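Local atomic coordinates of protein Bug27 (PDB entry 2QPQ), a protein that probably binds a small periplasmic solute between its two lobes, in the Venus-flytrap manner of Bug-family solute-binding proteins. Residues L10-T15 with Y66-V71; F93-N98 with G231-G236; L25-G30 with V43-G48; N31-S36 with A251-R256. All coordinates share one frame; numbering follows the deposited sequence.

Contact 1 (L10-T15 with Y66-V71)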
loop_
_atom_site.group_PDB
_atom_site.type_symbol
_atom_site.label_atom_id
_atom_site.label_comp_id
_atom_site.label_asym_id
_atom_site.label_seq_id
_atom_site.Cartn_x
_atom_site.Cartn_y
_atom_site.Cartn_z
ATOM N N LEU A 10 -11.628 -11.883 18.065
ATOM C CA LEU A 10 -10.776 -10.754 17.705
ATOM C C LEU A 10 -11.609 -9.779 16.870
ATOM O O LEU A 10 -12.612 -10.144 16.256
ATOM C CB LEU A 10 -9.527 -11.206 16.935
ATOM C CG LEU A 10 -8.294 -11.826 17.594
ATOM C CD1 LEU A 10 -8.532 -12.677 18.810
ATOM C CD2 LEU A 10 -7.512 -12.581 16.516
ATOM N N ASP A 11 -11.209 -8.521 16.890
ATOM C CA ASP A 11 -11.884 -7.486 16.126
ATOM C C ASP A 11 -10.785 -6.869 15.272
ATOM O O ASP A 11 -9.877 -6.258 15.791
ATOM C CB ASP A 11 -12.458 -6.464 17.097
ATOM C CG ASP A 11 -13.259 -5.368 16.402
ATOM O OD1 ASP A 11 -13.669 -5.564 15.215
ATOM O OD2 ASP A 11 -13.504 -4.325 17.055
ATOM N N ILE A 12 -10.830 -7.106 13.968
ATOM C CA ILE A 12 -9.782 -6.650 13.069
ATOM C C ILE A 12 -10.401 -5.472 12.329
ATOM O O ILE A 12 -11.405 -5.635 11.620
ATOM C CB ILE A 12 -9.357 -7.764 12.079
ATOM C CG1 ILE A 12 -8.709 -8.947 12.822
ATOM C CG2 ILE A 12 -8.406 -7.240 10.991
ATOM C CD1 ILE A 12 -8.460 -10.144 11.884
ATOM N N ILE A 13 -9.813 -4.298 12.510
ATOM C CA ILE A 13 -10.391 -3.071 11.944
ATOM C C ILE A 13 -9.595 -2.739 10.712
ATOM O O ILE A 13 -8.372 -2.548 10.776
ATOM C CB ILE A 13 -10.367 -1.877 12.956
ATOM C CG1 ILE A 13 -11.096 -2.197 14.296
ATOM C CG2 ILE A 13 -10.908 -0.606 12.271
ATOM C CD1 ILE A 13 -12.518 -2.658 14.141
ATOM N N VAL A 14 -10.265 -2.752 9.561
ATOM C CA VAL A 14 -9.582 -2.501 8.295
ATOM C C VAL A 14 -9.669 -1.011 7.930
ATOM O O VAL A 14 -10.747 -0.449 7.960
ATOM C CB VAL A 14 -10.165 -3.365 7.149
ATOM C CG1 VAL A 14 -9.251 -3.290 5.952
ATOM C CG2 VAL A 14 -10.341 -4.818 7.594
ATOM N N THR A 15 -8.533 -0.422 7.556
ATOM C CA THR A 15 -8.395 1.030 7.344
ATOM C C THR A 15 -8.824 1.419 5.946
ATOM O O THR A 15 -8.894 2.592 5.627
ATOM C CB THR A 15 -6.918 1.477 7.497
ATOM O OG1 THR A 15 -6.071 0.605 6.721
ATOM C CG2 THR A 15 -6.494 1.491 8.979
ATOM N N TYR A 66 -6.983 -8.225 21.400
ATOM C CA TYR A 66 -8.293 -8.535 20.829
ATOM C C TYR A 66 -8.749 -7.498 19.801
ATOM O O TYR A 66 -9.774 -7.665 19.164
ATOM C CB TYR A 66 -9.341 -8.685 21.941
ATOM C CG TYR A 66 -9.118 -9.952 22.708
ATOM C CD1 TYR A 66 -9.519 -11.172 22.184
ATOM C CD2 TYR A 66 -8.476 -9.930 23.943
ATOM C CE1 TYR A 66 -9.285 -12.358 22.881
ATOM C CE2 TYR A 66 -8.262 -11.080 24.653
ATOM C CZ TYR A 66 -8.655 -12.301 24.110
ATOM O OH TYR A 66 -8.427 -13.451 24.841
ATOM N N SER A 67 -7.990 -6.419 19.685
ATOM C CA SER A 67 -8.297 -5.331 18.764
ATOM C C SER A 67 -7.062 -5.105 17.915
ATOM O O SER A 67 -5.976 -4.774 18.426
ATOM C CB SER A 67 -8.659 -4.031 19.494
ATOM O OG SER A 67 -9.780 -4.232 20.362
ATOM N N LEU A 68 -7.234 -5.251 16.610
ATOM C CA LEU A 68 -6.114 -5.113 15.686
ATOM C C LEU A 68 -6.506 -4.152 14.572
ATOM O O LEU A 68 -7.694 -3.954 14.299
ATOM C CB LEU A 68 -5.737 -6.470 15.078
ATOM C CG LEU A 68 -5.212 -7.569 16.002
ATOM C CD1 LEU A 68 -6.405 -8.378 16.472
ATOM C CD2 LEU A 68 -4.268 -8.482 15.184
ATOM N N LEU A 69 -5.504 -3.545 13.956
ATOM C CA LEU A 69 -5.708 -2.599 12.877
ATOM C C LEU A 69 -5.028 -3.153 11.645
ATOM O O LEU A 69 -3.832 -3.410 11.673
ATOM C CB LEU A 69 -5.095 -1.235 13.242
ATOM C CG LEU A 69 -5.456 -0.152 12.214
ATOM C CD1 LEU A 69 -6.958 0.252 12.313
ATOM C CD2 LEU A 69 -4.521 1.058 12.440
ATOM N N MET A 70 -5.796 -3.397 10.589
ATOM C CA MET A 70 -5.195 -3.819 9.316
ATOM C C MET A 70 -4.789 -2.577 8.525
ATOM O O MET A 70 -5.638 -1.755 8.212
ATOM C CB MET A 70 -6.164 -4.665 8.467
ATOM C CG MET A 70 -5.417 -5.169 7.204
ATOM S SD MET A 70 -4.576 -6.758 7.555
ATOM C CE MET A 70 -3.484 -6.873 6.162
ATOM N N VAL A 71 -3.504 -2.454 8.234
ATOM C CA VAL A 71 -2.919 -1.255 7.617
ATOM C C VAL A 71 -2.208 -1.567 6.307
ATOM O O VAL A 71 -1.748 -2.697 6.053
ATOM C CB VAL A 71 -1.908 -0.495 8.601
ATOM C CG1 VAL A 71 -2.657 0.039 9.836
ATOM C CG2 VAL A 71 -0.689 -1.427 9.078
#
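The parallel pairing at the heart of this alpha/beta lobe joins strands 10-14 and 67-72, from Leu10 beside Tyr66 to Thr15 beside Val71. Asp11 and Ile13 turn their amides and carbonyls to the partner strand: Asp11 N donates to Tyr66 O, Asp11 O accepts from Leu68 N, and Ile13 repeats the pattern with Leu68 O and Met70 N, the last bond being 2.7 Å from Met70 N to Ile13 O. Leu10 CD1 lies 3.8 Å from Tyr66 CD1, the two side chains crossing at about a right angle, while Tyr66 OH is hydrogen-bonded to Asn7 N. Near the other end Thr15 CG2 packs 3.6 Å from Leu69 CD1, and Ile13 CG2, on the face it shares with Leu69, meets that methyl at 4.0 Å. The hydroxyl of Thr15 sits between its own backbone N and carbonyl carbon (chi1 49°), and from there OG1 donates to Met70 O at 2.8 Å, in the carbonyl plane and on a lone pair. Thr15 N reaches the same Met70 O at 3.3 Å. At the opposite end Arg61 binds both Asp11 OD2 and Ser67 OG. Gripped by two donors of a single residue, the buried Met70 carbonyl is satisfied just where the first strand gives way to loop.

Contact 2 (F93-N98 with G231-G236)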
loop_
_atom_site.group_PDB
_atom_site.type_symbol
_atom_site.label_atom_id
_atom_site.label_comp_id
_atom_site.label_asym_id
_atom_site.label_seq_id
_atom_site.Cartn_x
_atom_site.Cartn_y
_atom_site.Cartn_z
ATOM N N PHE A 93 0.591 2.695 18.624
ATOM C CA PHE A 93 0.468 1.443 17.894
ATOM C C PHE A 93 1.762 0.654 18.004
ATOM O O PHE A 93 2.853 1.248 18.082
ATOM C CB PHE A 93 0.149 1.711 16.410
ATOM C CG PHE A 93 -1.092 2.541 16.206
ATOM C CD1 PHE A 93 -2.354 1.943 16.164
ATOM C CD2 PHE A 93 -1.009 3.923 16.104
ATOM C CE1 PHE A 93 -3.512 2.733 16.017
ATOM C CE2 PHE A 93 -2.166 4.695 15.951
ATOM C CZ PHE A 93 -3.391 4.087 15.910
ATOM N N ALA A 94 1.628 -0.674 17.970
ATOM C CA ALA A 94 2.750 -1.600 17.989
ATOM C C ALA A 94 2.492 -2.624 16.888
ATOM O O ALA A 94 1.379 -3.160 16.732
ATOM C CB ALA A 94 2.841 -2.299 19.332
ATOM N N ALA A 95 3.534 -2.908 16.141
ATOM C CA ALA A 95 3.413 -3.790 14.986
ATOM C C ALA A 95 3.359 -5.247 15.383
ATOM O O ALA A 95 3.994 -5.666 16.357
ATOM C CB ALA A 95 4.607 -3.560 14.053
ATOM N N VAL A 96 2.594 -6.028 14.629
ATOM C CA VAL A 96 2.508 -7.478 14.836
ATOM C C VAL A 96 3.150 -8.227 13.686
ATOM O O VAL A 96 4.099 -9.033 13.878
ATOM C CB VAL A 96 1.043 -7.931 14.969
ATOM C CG1 VAL A 96 0.972 -9.471 15.065
ATOM C CG2 VAL A 96 0.445 -7.253 16.240
ATOM N N ILE A 97 2.674 -7.940 12.479
ATOM C CA ILE A 97 3.174 -8.681 11.315
ATOM C C ILE A 97 2.912 -7.925 10.038
ATOM O O ILE A 97 1.843 -7.349 9.883
ATOM C CB ILE A 97 2.547 -10.137 11.221
ATOM C CG1 ILE A 97 3.148 -10.945 10.060
ATOM C CG2 ILE A 97 0.982 -10.092 11.119
ATOM C CD1 ILE A 97 2.758 -12.482 10.130
ATOM N N ASN A 98 3.909 -7.924 9.149
ATOM C CA ASN A 98 3.714 -7.534 7.755
ATOM C C ASN A 98 3.584 -8.776 6.911
ATOM O O ASN A 98 4.521 -9.593 6.881
ATOM C CB ASN A 98 4.906 -6.718 7.269
ATOM C CG ASN A 98 4.818 -6.398 5.801
ATOM O OD1 ASN A 98 3.734 -6.097 5.298
ATOM N ND2 ASN A 98 5.960 -6.459 5.102
ATOM N N GLY A 231 -0.163 -4.982 6.793
ATOM C CA GLY A 231 0.030 -5.737 8.002
ATOM C C GLY A 231 -0.933 -5.341 9.059
ATOM O O GLY A 231 -1.901 -4.602 8.787
ATOM N N LEU A 232 -0.663 -5.873 10.264
ATOM C CA LEU A 232 -1.525 -5.713 11.397
ATOM C C LEU A 232 -0.737 -5.049 12.512
ATOM O O LEU A 232 0.436 -5.427 12.791
ATOM C CB LEU A 232 -2.059 -7.109 11.849
ATOM C CG LEU A 232 -3.142 -7.655 10.865
ATOM C CD1 LEU A 232 -3.327 -9.157 10.952
ATOM C CD2 LEU A 232 -4.495 -6.970 11.078
ATOM N N LEU A 233 -1.400 -4.066 13.128
ATOM C CA LEU A 233 -0.909 -3.386 14.344
ATOM C C LEU A 233 -1.877 -3.628 15.488
ATOM O O LEU A 233 -3.035 -4.029 15.249
ATOM C CB LEU A 233 -0.778 -1.864 14.122
ATOM C CG LEU A 233 -0.181 -1.339 12.810
ATOM C CD1 LEU A 233 -0.166 0.208 12.729
ATOM C CD2 LEU A 233 1.264 -1.889 12.617
ATOM N N VAL A 234 -1.422 -3.338 16.720
ATOM C CA VAL A 234 -2.258 -3.438 17.927
ATOM C C VAL A 234 -2.015 -2.155 18.711
ATOM O O VAL A 234 -1.141 -1.365 18.341
ATOM C CB VAL A 234 -1.899 -4.669 18.794
ATOM C CG1 VAL A 234 -2.571 -6.001 18.164
ATOM C CG2 VAL A 234 -0.343 -4.795 18.996
ATOM N N PRO A 235 -2.800 -1.919 19.770
ATOM C CA PRO A 235 -2.499 -0.747 20.571
ATOM C C PRO A 235 -1.029 -0.789 21.063
ATOM O O PRO A 235 -0.510 -1.868 21.398
ATOM C CB PRO A 235 -3.503 -0.841 21.724
ATOM C CG PRO A 235 -4.707 -1.647 21.103
ATOM C CD PRO A 235 -3.973 -2.668 20.279
ATOM N N GLY A 236 -0.407 0.398 21.104
ATOM C CA GLY A 236 0.978 0.603 21.487
ATOM C C GLY A 236 1.459 -0.091 22.747
ATOM O O GLY A 236 2.598 -0.537 22.781
#
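Val96 and Ile97 both face Leu232, which makes this antiparallel pairing a worked example of the classic beta bulge. Leu232 O receives Val96 N at 2.9 Å and, weakly, Ile97 N at 3.4 Å, so the register slips by one residue there. The extra residue, Val96, points toward the partner strand; with CG1 anti to its backbone N (chi1 175°), it leaves CG2 to meet Val234 CG2 at 3.8 Å, the two valines crossing at about a right angle. Val234 CG2 in turn stands between its own N and carbonyl carbon and lies 3.3 Å from Ala94 O. On the other face Leu233 has CD1 fully extended from CA (chi2 178°), which carries that methyl to 4.0 Å from Phe93 CB, while its CD2 rests 3.7 Å from Ala95 CA. Gly231, lacking a side chain, lets its CA come within 3.1 Å of Ile97 O. The Phe93 ring makes edge-to-face contacts with Phe75 and Phe87. Strand 67-72 borders strand 227-235 on its other edge; helix 240-254 covers the face of Ala94, Ile97 and Leu232, and its Leu246 also touches Val96, while Phe278 of helix 275-296 lies on that of Ala95 and Leu233.

Contact 3 (L25-G30 with V43-G48)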
loop_
_atom_site.group_PDB
_atom_site.type_symbol
_atom_site.label_atom_id
_atom_site.label_comp_id
_atom_site.label_asym_id
_atom_site.label_seq_id
_atom_site.Cartn_x
_atom_site.Cartn_y
_atom_site.Cartn_z
ATOM N N LEU A 25 -6.697 -9.092 2.254
ATOM C CA LEU A 25 -5.798 -9.768 3.174
ATOM C C LEU A 25 -6.373 -9.900 4.591
ATOM O O LEU A 25 -6.260 -10.959 5.211
ATOM C CB LEU A 25 -4.456 -9.062 3.197
ATOM C CG LEU A 25 -3.621 -9.077 1.925
ATOM C CD1 LEU A 25 -2.529 -7.986 2.002
ATOM C CD2 LEU A 25 -3.010 -10.502 1.697
ATOM N N ALA A 26 -6.961 -8.826 5.116
ATOM C CA ALA A 26 -7.625 -8.915 6.418
ATOM C C ALA A 26 -8.699 -10.019 6.434
ATOM O O ALA A 26 -8.737 -10.840 7.350
ATOM C CB ALA A 26 -8.212 -7.526 6.858
ATOM N N ARG A 27 -9.531 -10.076 5.399
ATOM C CA ARG A 27 -10.600 -11.080 5.332
ATOM C C ARG A 27 -10.045 -12.499 5.120
ATOM O O ARG A 27 -10.606 -13.469 5.679
ATOM C CB ARG A 27 -11.641 -10.690 4.247
ATOM C CG ARG A 27 -12.383 -9.445 4.664
ATOM C CD ARG A 27 -13.436 -8.996 3.698
ATOM N NE ARG A 27 -14.073 -7.773 4.219
ATOM C CZ ARG A 27 -15.056 -7.747 5.109
ATOM N NH1 ARG A 27 -15.557 -8.897 5.592
ATOM N NH2 ARG A 27 -15.554 -6.575 5.503
ATOM N N LEU A 28 -8.935 -12.606 4.371
ATOM C CA LEU A 28 -8.257 -13.897 4.156
ATOM C C LEU A 28 -7.698 -14.403 5.506
ATOM O O LEU A 28 -7.947 -15.564 5.905
ATOM C CB LEU A 28 -7.177 -13.783 3.066
ATOM C CG LEU A 28 -6.285 -14.948 2.572
ATOM C CD1 LEU A 28 -7.118 -16.012 1.889
ATOM C CD2 LEU A 28 -5.241 -14.456 1.603
ATOM N N ILE A 29 -6.957 -13.538 6.197
ATOM C CA ILE A 29 -6.464 -13.833 7.552
ATOM C C ILE A 29 -7.602 -14.200 8.503
ATOM O O ILE A 29 -7.541 -15.233 9.189
ATOM C CB ILE A 29 -5.597 -12.651 8.146
ATOM C CG1 ILE A 29 -4.286 -12.494 7.388
ATOM C CG2 ILE A 29 -5.254 -12.867 9.650
ATOM C CD1 ILE A 29 -3.672 -11.069 7.554
ATOM N N GLY A 30 -8.651 -13.384 8.520
ATOM C CA GLY A 30 -9.751 -13.540 9.461
ATOM C C GLY A 30 -10.447 -14.889 9.348
ATOM O O GLY A 30 -10.789 -15.501 10.365
ATOM N N VAL A 43 -13.992 -9.159 11.049
ATOM C CA VAL A 43 -13.323 -8.158 10.229
ATOM C C VAL A 43 -14.312 -7.059 9.890
ATOM O O VAL A 43 -15.431 -7.328 9.431
ATOM C CB VAL A 43 -12.733 -8.805 8.962
ATOM C CG1 VAL A 43 -12.219 -7.753 7.953
ATOM C CG2 VAL A 43 -11.645 -9.815 9.353
ATOM N N GLU A 44 -13.933 -5.815 10.151
ATOM C CA GLU A 44 -14.814 -4.723 9.830
ATOM C C GLU A 44 -14.046 -3.565 9.187
ATOM O O GLU A 44 -12.901 -3.320 9.514
ATOM C CB GLU A 44 -15.614 -4.315 11.075
ATOM C CG GLU A 44 -14.773 -3.955 12.243
ATOM C CD GLU A 44 -15.606 -3.449 13.411
ATOM O OE1 GLU A 44 -16.547 -2.632 13.200
ATOM O OE2 GLU A 44 -15.303 -3.839 14.545
ATOM N N ASN A 45 -14.647 -2.901 8.218
ATOM C CA ASN A 45 -13.979 -1.776 7.573
ATOM C C ASN A 45 -14.378 -0.506 8.282
ATOM O O ASN A 45 -15.559 -0.274 8.492
ATOM C CB ASN A 45 -14.318 -1.681 6.070
ATOM C CG ASN A 45 -14.004 -2.958 5.329
ATOM O OD1 ASN A 45 -12.894 -3.149 4.806
ATOM N ND2 ASN A 45 -14.956 -3.850 5.303
ATOM N N ARG A 46 -13.373 0.285 8.674
ATOM C CA ARG A 46 -13.589 1.620 9.210
ATOM C C ARG A 46 -12.669 2.575 8.471
ATOM O O ARG A 46 -11.655 2.996 9.029
ATOM C CB ARG A 46 -13.309 1.624 10.733
ATOM C CG ARG A 46 -14.139 0.601 11.507
ATOM C CD ARG A 46 -15.588 1.096 11.761
ATOM N NE ARG A 46 -16.071 0.354 12.895
ATOM C CZ ARG A 46 -16.527 0.834 14.038
ATOM N NH1 ARG A 46 -16.666 2.131 14.279
ATOM N NH2 ARG A 46 -16.860 -0.044 14.945
ATOM N N PRO A 47 -12.982 2.886 7.188
ATOM C CA PRO A 47 -12.034 3.545 6.305
ATOM C C PRO A 47 -11.982 5.079 6.302
ATOM O O PRO A 47 -11.192 5.661 5.591
ATOM C CB PRO A 47 -12.464 3.025 4.944
ATOM C CG PRO A 47 -13.933 2.853 5.064
ATOM C CD PRO A 47 -14.250 2.593 6.481
ATOM N N GLY A 48 -12.801 5.727 7.121
ATOM C CA GLY A 48 -12.851 7.198 7.127
ATOM C C GLY A 48 -11.506 7.854 7.292
ATOM O O GLY A 48 -10.662 7.371 8.072
#
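Arg27 sets CG anti to its carbonyl carbon (chi1 -67°) and then runs fully extended from CG to NE, while Val43 turns CG1 anti to its backbone N (chi1 171°); together these choices lay the arginine chain across the valine. The contact is made in two places by one methyl. Val43 CG1 touches Arg27 CG at 3.7 Å, and it also sits over the centre of one face of the guanidinium, 4.0 Å from Arg27 CZ. The side-chain amide of Asn45 approaches the same guanidinium at its edge, the two flat groups being 32° apart and the side chains crossing at about a right angle. Arg27 NE forms a salt bridge with Asp23, one turn earlier in the helix, which helps to fix how the guanidinium is rotated. The other valine methyl, CG2, settles against the helix backbone, 3.7 Å from Ala26 O and 4.2 Å from Gly30 CA. Gly30 has no side chain to stand in the way, so the valine can approach the main chain at this turn. Ala26 adds its CB, 4.2 Å from Val43 CG1. A greasy patch thus passes into a polar margin, with the exposed Arg27 at its solvent side. Glu44 faces away from the helix, and its OE1 is held side-on by Arg46 NE and NH2, both coming from the same face of the carboxylate. Residues 25-30 of helix 21-35 run nearly antiparallel to residues 43-45 of strand 41-45, the arrangement of a beta-alpha-beta unit in which the helix connects parallel neighbours 10-14 and 41-45.

Contact 4 (N31-S36 with A251-R256)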
loop_
_atom_site.group_PDB
_atom_site.type_symbol
_atom_site.label_atom_id
_atom_site.label_comp_id
_atom_site.label_asym_id
_atom_site.label_seq_id
_atom_site.Cartn_x
_atom_site.Cartn_y
_atom_site.Cartn_z
ATOM N N ASN A 31 -10.642 -15.314 8.096
ATOM C CA ASN A 31 -11.149 -16.623 7.687
ATOM C C ASN A 31 -10.394 -17.812 8.276
ATOM O O ASN A 31 -11.002 -18.708 8.829
ATOM C CB ASN A 31 -11.187 -16.724 6.142
ATOM C CG ASN A 31 -11.727 -18.096 5.634
ATOM O OD1 ASN A 31 -10.987 -18.906 5.027
ATOM N ND2 ASN A 31 -13.024 -18.349 5.880
ATOM N N TYR A 32 -9.084 -17.843 8.106
ATOM C CA TYR A 32 -8.259 -18.938 8.610
ATOM C C TYR A 32 -7.928 -18.840 10.103
ATOM O O TYR A 32 -7.672 -19.852 10.747
ATOM C CB TYR A 32 -6.981 -19.055 7.802
ATOM C CG TYR A 32 -7.230 -19.451 6.374
ATOM C CD1 TYR A 32 -7.629 -20.739 6.054
ATOM C CD2 TYR A 32 -7.066 -18.531 5.340
ATOM C CE1 TYR A 32 -7.878 -21.115 4.738
ATOM C CE2 TYR A 32 -7.299 -18.894 4.018
ATOM C CZ TYR A 32 -7.703 -20.198 3.726
ATOM O OH TYR A 32 -7.943 -20.556 2.416
ATOM N N LEU A 33 -7.922 -17.621 10.630
ATOM C CA LEU A 33 -7.703 -17.363 12.045
ATOM C C LEU A 33 -8.917 -17.841 12.836
ATOM O O LEU A 33 -8.753 -18.402 13.909
ATOM C CB LEU A 33 -7.480 -15.869 12.276
ATOM C CG LEU A 33 -6.333 -15.363 13.144
ATOM C CD1 LEU A 33 -4.998 -16.042 12.843
ATOM C CD2 LEU A 33 -6.216 -13.827 13.019
ATOM N N THR A 34 -10.125 -17.605 12.305
ATOM C CA THR A 34 -11.372 -18.116 12.905
ATOM C C THR A 34 -11.311 -19.648 13.042
ATOM O O THR A 34 -11.617 -20.208 14.101
ATOM C CB THR A 34 -12.620 -17.685 12.091
ATOM O OG1 THR A 34 -12.816 -16.269 12.216
ATOM C CG2 THR A 34 -13.888 -18.412 12.569
ATOM N N GLU A 35 -10.908 -20.297 11.951
ATOM C CA GLU A 35 -10.676 -21.741 11.918
ATOM C C GLU A 35 -9.709 -22.182 13.021
ATOM O O GLU A 35 -10.106 -22.906 13.939
ATOM C CB GLU A 35 -10.151 -22.157 10.543
ATOM C CG GLU A 35 -11.141 -21.966 9.401
ATOM C CD GLU A 35 -10.653 -22.579 8.090
ATOM O OE1 GLU A 35 -9.655 -23.352 8.128
ATOM O OE2 GLU A 35 -11.272 -22.287 7.024
ATOM N N SER A 36 -8.451 -21.737 12.943
ATOM C CA SER A 36 -7.509 -21.943 14.035
ATOM C C SER A 36 -7.947 -21.159 15.271
ATOM O O SER A 36 -8.881 -20.355 15.196
ATOM C CB SER A 36 -6.101 -21.540 13.604
ATOM O OG SER A 36 -5.450 -22.655 13.034
ATOM N N ALA A 251 1.233 -15.851 11.039
ATOM C CA ALA A 251 2.314 -16.371 10.197
ATOM C C ALA A 251 1.970 -17.785 9.742
ATOM O O ALA A 251 2.246 -18.154 8.595
ATOM C CB ALA A 251 3.643 -16.337 10.942
ATOM N N LYS A 252 1.334 -18.567 10.618
ATOM C CA LYS A 252 0.851 -19.893 10.262
ATOM C C LYS A 252 -0.190 -19.867 9.122
ATOM O O LYS A 252 -0.118 -20.679 8.203
ATOM C CB LYS A 252 0.313 -20.644 11.495
ATOM C CG LYS A 252 1.437 -21.390 12.232
ATOM C CD LYS A 252 1.103 -21.683 13.689
ATOM C CE LYS A 252 2.329 -22.226 14.470
ATOM N NZ LYS A 252 2.168 -22.137 15.987
ATOM N N VAL A 253 -1.123 -18.919 9.180
ATOM C CA VAL A 253 -2.037 -18.661 8.061
ATOM C C VAL A 253 -1.299 -18.311 6.777
ATOM O O VAL A 253 -1.594 -18.870 5.722
ATOM C CB VAL A 253 -3.068 -17.537 8.371
ATOM C CG1 VAL A 253 -3.898 -17.224 7.119
ATOM C CG2 VAL A 253 -3.977 -17.952 9.492
ATOM N N MET A 254 -0.349 -17.385 6.854
ATOM C CA MET A 254 0.363 -16.945 5.668
ATOM C C MET A 254 1.188 -18.081 5.033
ATOM O O MET A 254 1.358 -18.128 3.798
ATOM C CB MET A 254 1.218 -15.708 5.948
ATOM C CG MET A 254 0.390 -14.496 6.410
ATOM S SD MET A 254 -0.814 -13.982 5.169
ATOM C CE MET A 254 -2.345 -14.453 5.845
ATOM N N GLN A 255 1.641 -19.010 5.875
ATOM C CA GLN A 255 2.416 -20.174 5.425
ATOM C C GLN A 255 1.607 -21.225 4.646
ATOM O O GLN A 255 2.188 -22.120 4.034
ATOM C CB GLN A 255 3.089 -20.819 6.635
ATOM C CG GLN A 255 4.266 -20.006 7.159
ATOM C CD GLN A 255 4.678 -20.426 8.557
ATOM O OE1 GLN A 255 4.277 -21.507 9.048
ATOM N NE2 GLN A 255 5.482 -19.585 9.219
ATOM N N ARG A 256 0.284 -21.154 4.694
ATOM C CA ARG A 256 -0.561 -22.103 3.973
ATOM C C ARG A 256 -0.220 -22.096 2.472
ATOM O O ARG A 256 -0.020 -21.021 1.904
ATOM C CB ARG A 256 -2.033 -21.756 4.182
ATOM C CG ARG A 256 -2.528 -21.883 5.599
ATOM C CD ARG A 256 -3.964 -21.473 5.644
ATOM N NE ARG A 256 -4.777 -22.342 4.797
ATOM C CZ ARG A 256 -5.548 -23.341 5.239
ATOM N NH1 ARG A 256 -5.636 -23.599 6.535
ATOM N NH2 ARG A 256 -6.263 -24.066 4.382
#
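Arg256 NE is engaged from two quarters: it lies 3.3 Å above the plane of the Tyr32 ring, displaced toward the rim, and it forms a salt bridge with OD1 of Asp258. The guanidinium as a whole spreads over that side of the ring, its plane 24° from the ring plane, so that Tyr32 CE1 comes under its centre, 3.3 Å from Arg256 CZ. The methylene next to it takes part as well. Arg256 CD makes a CH-pi contact at 3.9 Å from the ring centroid, and the bend at chi3 (61°) brings NE round over the CD1–CE1 side of the ring. On the opposite face Asn31 OD1, from the tyrosine's own helix, stands over the ring centre, so the aromatic group is sandwiched between an amide oxygen and a guanidinium. The nearby carboxylate of Glu35 may add a favourable charge interaction: its OE1 lies 4.3 Å from Arg256 NH1, well out of the guanidinium plane and beyond a salt bridge. These residues join the C-terminal part of helix 21-35, from the first beta-alpha-beta unit of the lobe, to the C-terminal part of helix 240-254, more than two hundred residues later in sequence, with Arg256 as N-cap residue of helix 257-266. Below the polar layer the contact is hydrocarbon. Val253 CG2 packs 3.6 Å from Tyr32 CB and 4.0 Å from Leu33 CD1, and the Leu33 and Val253 side chains cross at about a right angle. Asp258 and Val259 of helix 257-266 also touch the tyrosine.

All four contacts belong to one lobe of the flytrap, and they share elements. Contacts 1 and 2, centres about 9 Å apart, are two joints of one sheet, with the pairing of 67-72 and 227-235 between them, where Leu69 N meets Leu233 O at 2.8 Å, a probable hydrogen bond. Contact 3, about 7 Å from contact 1 between centres, adds the strand on the other edge of 10-14; there Asp11 OD1 and Glu44 OE2 stand only 2.5 Å apart, which may mean a shared proton. Contact 4 continues along helix 21-35, with Ile29 of contact 3 packing against Met254, and it lies about 17 Å from contact 2, centre to centre. Ile97 CD1 and Ala251 N, 3.8 Å apart, close the circuit between sheet and helices.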